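Local coordinates for protein RTX toxin RtxA (Vibrio vulnificus MO6-24/O, PDB 6IMP) that is probably a hydrolase, forming the alpha/beta hydrolase-fold effector domain of a secreted RTX toxin linked to virulence, with an unknown substrate, at residues A[121-125]-A[126-130]. Sequence-based numbering, arbitrary orientation.
Sequences NHYQK and QGIDM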
ATOM      1  N   ASN A 121      -4.312 -11.331   9.717  1.00103.21           N
ATOM      2  CA  ASN A 121      -4.886 -12.008  10.872  1.00 98.97           C
ATOM      3  C   ASN A 121      -5.524 -11.011  11.833  1.00101.14           C
ATOM      4  O   ASN A 121      -6.677 -11.177  12.235  1.00100.97           O
ATOM      5  CB  ASN A 121      -3.808 -12.815  11.597  1.00103.10           C
ATOM      6  CG  ASN A 121      -4.382 -13.955  12.407  1.00107.82           C
ATOM      7  OD1 ASN A 121      -5.379 -14.564  12.020  1.00110.64           O
ATOM      8  ND2 ASN A 121      -3.744 -14.264  13.530  1.00112.34           N
ATOM      9  N   HIS A 122      -4.785  -9.946  12.144  1.00100.49           N
ATOM     10  CA  HIS A 122      -5.193  -8.978  13.168  1.00 87.64           C
ATOM     11  C   HIS A 122      -6.537  -8.313  12.837  1.00 79.32           C
ATOM     12  O   HIS A 122      -7.306  -7.997  13.741  1.00 80.32           O
ATOM     13  CB  HIS A 122      -4.110  -7.910  13.374  1.00 84.65           C
ATOM     14  CG  HIS A 122      -2.810  -8.440  13.911  1.00 83.06           C
ATOM     15  ND1 HIS A 122      -2.557  -8.576  15.258  1.00 81.61           N
ATOM     16  CD2 HIS A 122      -1.666  -8.795  13.279  1.00 87.31           C
ATOM     17  CE1 HIS A 122      -1.322  -9.018  15.432  1.00 80.92           C
ATOM     18  NE2 HIS A 122      -0.759  -9.159  14.247  1.00 76.66           N
ATOM     19  N   TYR A 123      -6.816  -8.110  11.547  1.00 90.98           N
ATOM     20  CA  TYR A 123      -8.116  -7.557  11.112  1.00 94.64           C
ATOM     21  C   TYR A 123      -9.201  -8.644  11.085  1.00104.22           C
ATOM     22  O   TYR A 123     -10.326  -8.418  11.540  1.00104.22           O
ATOM     23  CB  TYR A 123      -8.029  -6.920   9.716  1.00 82.97           C
ATOM     24  CG  TYR A 123      -7.348  -5.550   9.621  1.00 75.80           C
ATOM     25  CD1 TYR A 123      -7.962  -4.397  10.103  1.00 68.68           C
ATOM     26  CD2 TYR A 123      -6.135  -5.403   8.934  1.00 71.04           C
ATOM     27  CE1 TYR A 123      -7.357  -3.152   9.966  1.00 72.33           C
ATOM     28  CE2 TYR A 123      -5.523  -4.170   8.786  1.00 62.72           C
ATOM     29  CZ  TYR A 123      -6.131  -3.045   9.298  1.00 71.82           C
ATOM     30  OH  TYR A 123      -5.516  -1.816   9.144  1.00 63.52           O
ATOM     31  N   GLN A 124      -8.869  -9.802  10.514  1.00104.44           N
ATOM     32  CA  GLN A 124      -9.833 -10.900  10.353  1.00106.26           C
ATOM     33  C   GLN A 124     -10.444 -11.338  11.704  1.00112.69           C
ATOM     34  O   GLN A 124     -11.668 -11.464  11.823  1.00114.17           O
ATOM     35  CB  GLN A 124      -9.177 -12.089   9.629  1.00104.45           C
ATOM     36  CG  GLN A 124      -8.876 -11.829   8.147  1.00 99.80           C
ATOM     37  CD  GLN A 124      -8.198 -13.011   7.444  1.00 94.57           C
ATOM     38  OE1 GLN A 124      -6.968 -13.101   7.398  1.00 86.03           O
ATOM     39  NE2 GLN A 124      -9.002 -13.911   6.876  1.00 85.19           N
ATOM     40  N   LYS A 125      -9.584 -11.514  12.713  1.00111.41           N
ATOM     41  CA  LYS A 125      -9.985 -11.769  14.127  1.00 97.65           C
ATOM     42  C   LYS A 125     -11.099 -10.915  14.703  1.00 97.91           C
ATOM     43  O   LYS A 125     -11.768 -11.308  15.656  1.00103.98           O
ATOM     44  CB  LYS A 125      -8.820 -11.469  15.059  1.00 92.64           C
ATOM     45  CG  LYS A 125      -7.903 -12.648  15.303  1.00102.77           C
ATOM     46  CD  LYS A 125      -6.586 -12.212  15.931  1.00106.28           C
ATOM     47  CE  LYS A 125      -6.657 -12.160  17.449  1.00102.00           C
ATOM     48  NZ  LYS A 125      -5.353 -11.729  18.020  1.00 99.38           N
ATOM     49  N   GLN A 126     -11.230  -9.708  14.182  1.00 99.85           N
ATOM     50  CA  GLN A 126     -12.293  -8.806  14.594  1.00100.05           C
ATOM     51  C   GLN A 126     -13.378  -8.769  13.521  1.00 92.04           C
ATOM     52  O   GLN A 126     -14.091  -7.769  13.376  1.00 83.95           O
ATOM     53  CB  GLN A 126     -11.723  -7.404  14.840  1.00109.30           C
ATOM     54  CG  GLN A 126     -10.343  -7.390  15.501  1.00107.21           C
ATOM     55  CD  GLN A 126      -9.850  -5.989  15.794  1.00102.85           C
ATOM     56  OE1 GLN A 126     -10.638  -5.047  15.896  1.00100.33           O
ATOM     57  NE2 GLN A 126      -8.537  -5.838  15.909  1.00105.40           N
ATOM     58  N   GLY A 127     -13.498  -9.867  12.774  1.00 83.49           N
ATOM     59  CA  GLY A 127     -14.448  -9.962  11.668  1.00103.05           C
ATOM     60  C   GLY A 127     -14.436  -8.771  10.714  1.00119.77           C
ATOM     61  O   GLY A 127     -15.481  -8.154  10.467  1.00119.10           O
ATOM     62  N   ILE A 128     -13.247  -8.438  10.205  1.00125.28           N
ATOM     63  CA  ILE A 128     -13.080  -7.445   9.129  1.00118.31           C
ATOM     64  C   ILE A 128     -12.375  -8.107   7.933  1.00115.85           C
ATOM     65  O   ILE A 128     -11.379  -8.825   8.111  1.00111.07           O
ATOM     66  CB  ILE A 128     -12.267  -6.217   9.617  1.00114.85           C
ATOM     67  CG1 ILE A 128     -13.032  -5.480  10.722  1.00114.97           C
ATOM     68  CG2 ILE A 128     -11.985  -5.254   8.469  1.00107.84           C
ATOM     69  CD1 ILE A 128     -12.203  -4.462  11.481  1.00114.87           C
ATOM     70  N   ASP A 129     -12.903  -7.878   6.724  1.00101.82           N
ATOM     71  CA  ASP A 129     -12.301  -8.439   5.501  1.00 97.19           C
ATOM     72  C   ASP A 129     -11.127  -7.577   5.077  1.00 90.30           C
ATOM     73  O   ASP A 129     -11.163  -6.355   5.219  1.00 86.43           O
ATOM     74  CB  ASP A 129     -13.298  -8.503   4.333  1.00102.50           C
ATOM     75  CG  ASP A 129     -14.601  -9.174   4.699  1.00100.85           C
ATOM     76  OD1 ASP A 129     -14.563 -10.308   5.199  1.00101.58           O
ATOM     77  OD2 ASP A 129     -15.669  -8.567   4.470  1.00100.18           O
ATOM     78  N   MET A 130     -10.102  -8.208   4.519  1.00 86.14           N
ATOM     79  CA  MET A 130      -8.954  -7.476   4.002  1.00 81.66           C
ATOM     80  C   MET A 130      -8.672  -7.860   2.557  1.00 82.81           C
ATOM     81  O   MET A 130      -8.442  -9.044   2.262  1.00 78.42           O
ATOM     82  CB  MET A 130      -7.734  -7.758   4.854  1.00 70.80           C
ATOM     83  CG  MET A 130      -6.630  -6.749   4.660  1.00 70.44           C
ATOM     84  SD  MET A 130      -5.044  -7.415   5.154  1.00 69.91           S
ATOM     85  CE  MET A 130      -4.304  -5.924   5.793  1.00 79.12           C
TER
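The carbonyl oxygen of Tyr123 takes two backbone N-H groups, Ile128 N at 3.2 Å and Gln126 N at 3.1 Å. Both donors lie off the carbonyl plane, on opposite faces, and neither follows a lone pair. A weak bond from Gly127 N to Gln124 O, bent to 127° at the hydrogen, closes a type I turn from Gln124 to Gly127. Beside it, Gln126 folds back over the helix end; with CG anti to its own carbonyl carbon and the chain extended beyond, NE2 comes 3.3 Å from His122 O in another weak bond. On the apolar side, the Met130 methyl CE lies 3.7 Å from Tyr123 CD2 and equally near CE2, an oblique approach to the ring. CB of Met130 points toward 121-125, and a bend at chi3 (-146°) sets the direction of CE at the end of the chain. Val102 of the preceding strand touches both Tyr123 and Met130, while Ile302 and Val303 border Tyr123 and Ile128 respectively. The amide of Gln124 is held by Gln85 O, and His122 NE2 by Asn292. The bonds Ile128 N to Tyr123 O and Gly127 N to Gln124 O, with the positive phi of Gly127 (48°) as C' residue, make a Schellman motif, here ending helix 112-124 and turning the chain into strand 129-133 within a beta-alpha-beta unit of the alpha/beta hydrolase fold.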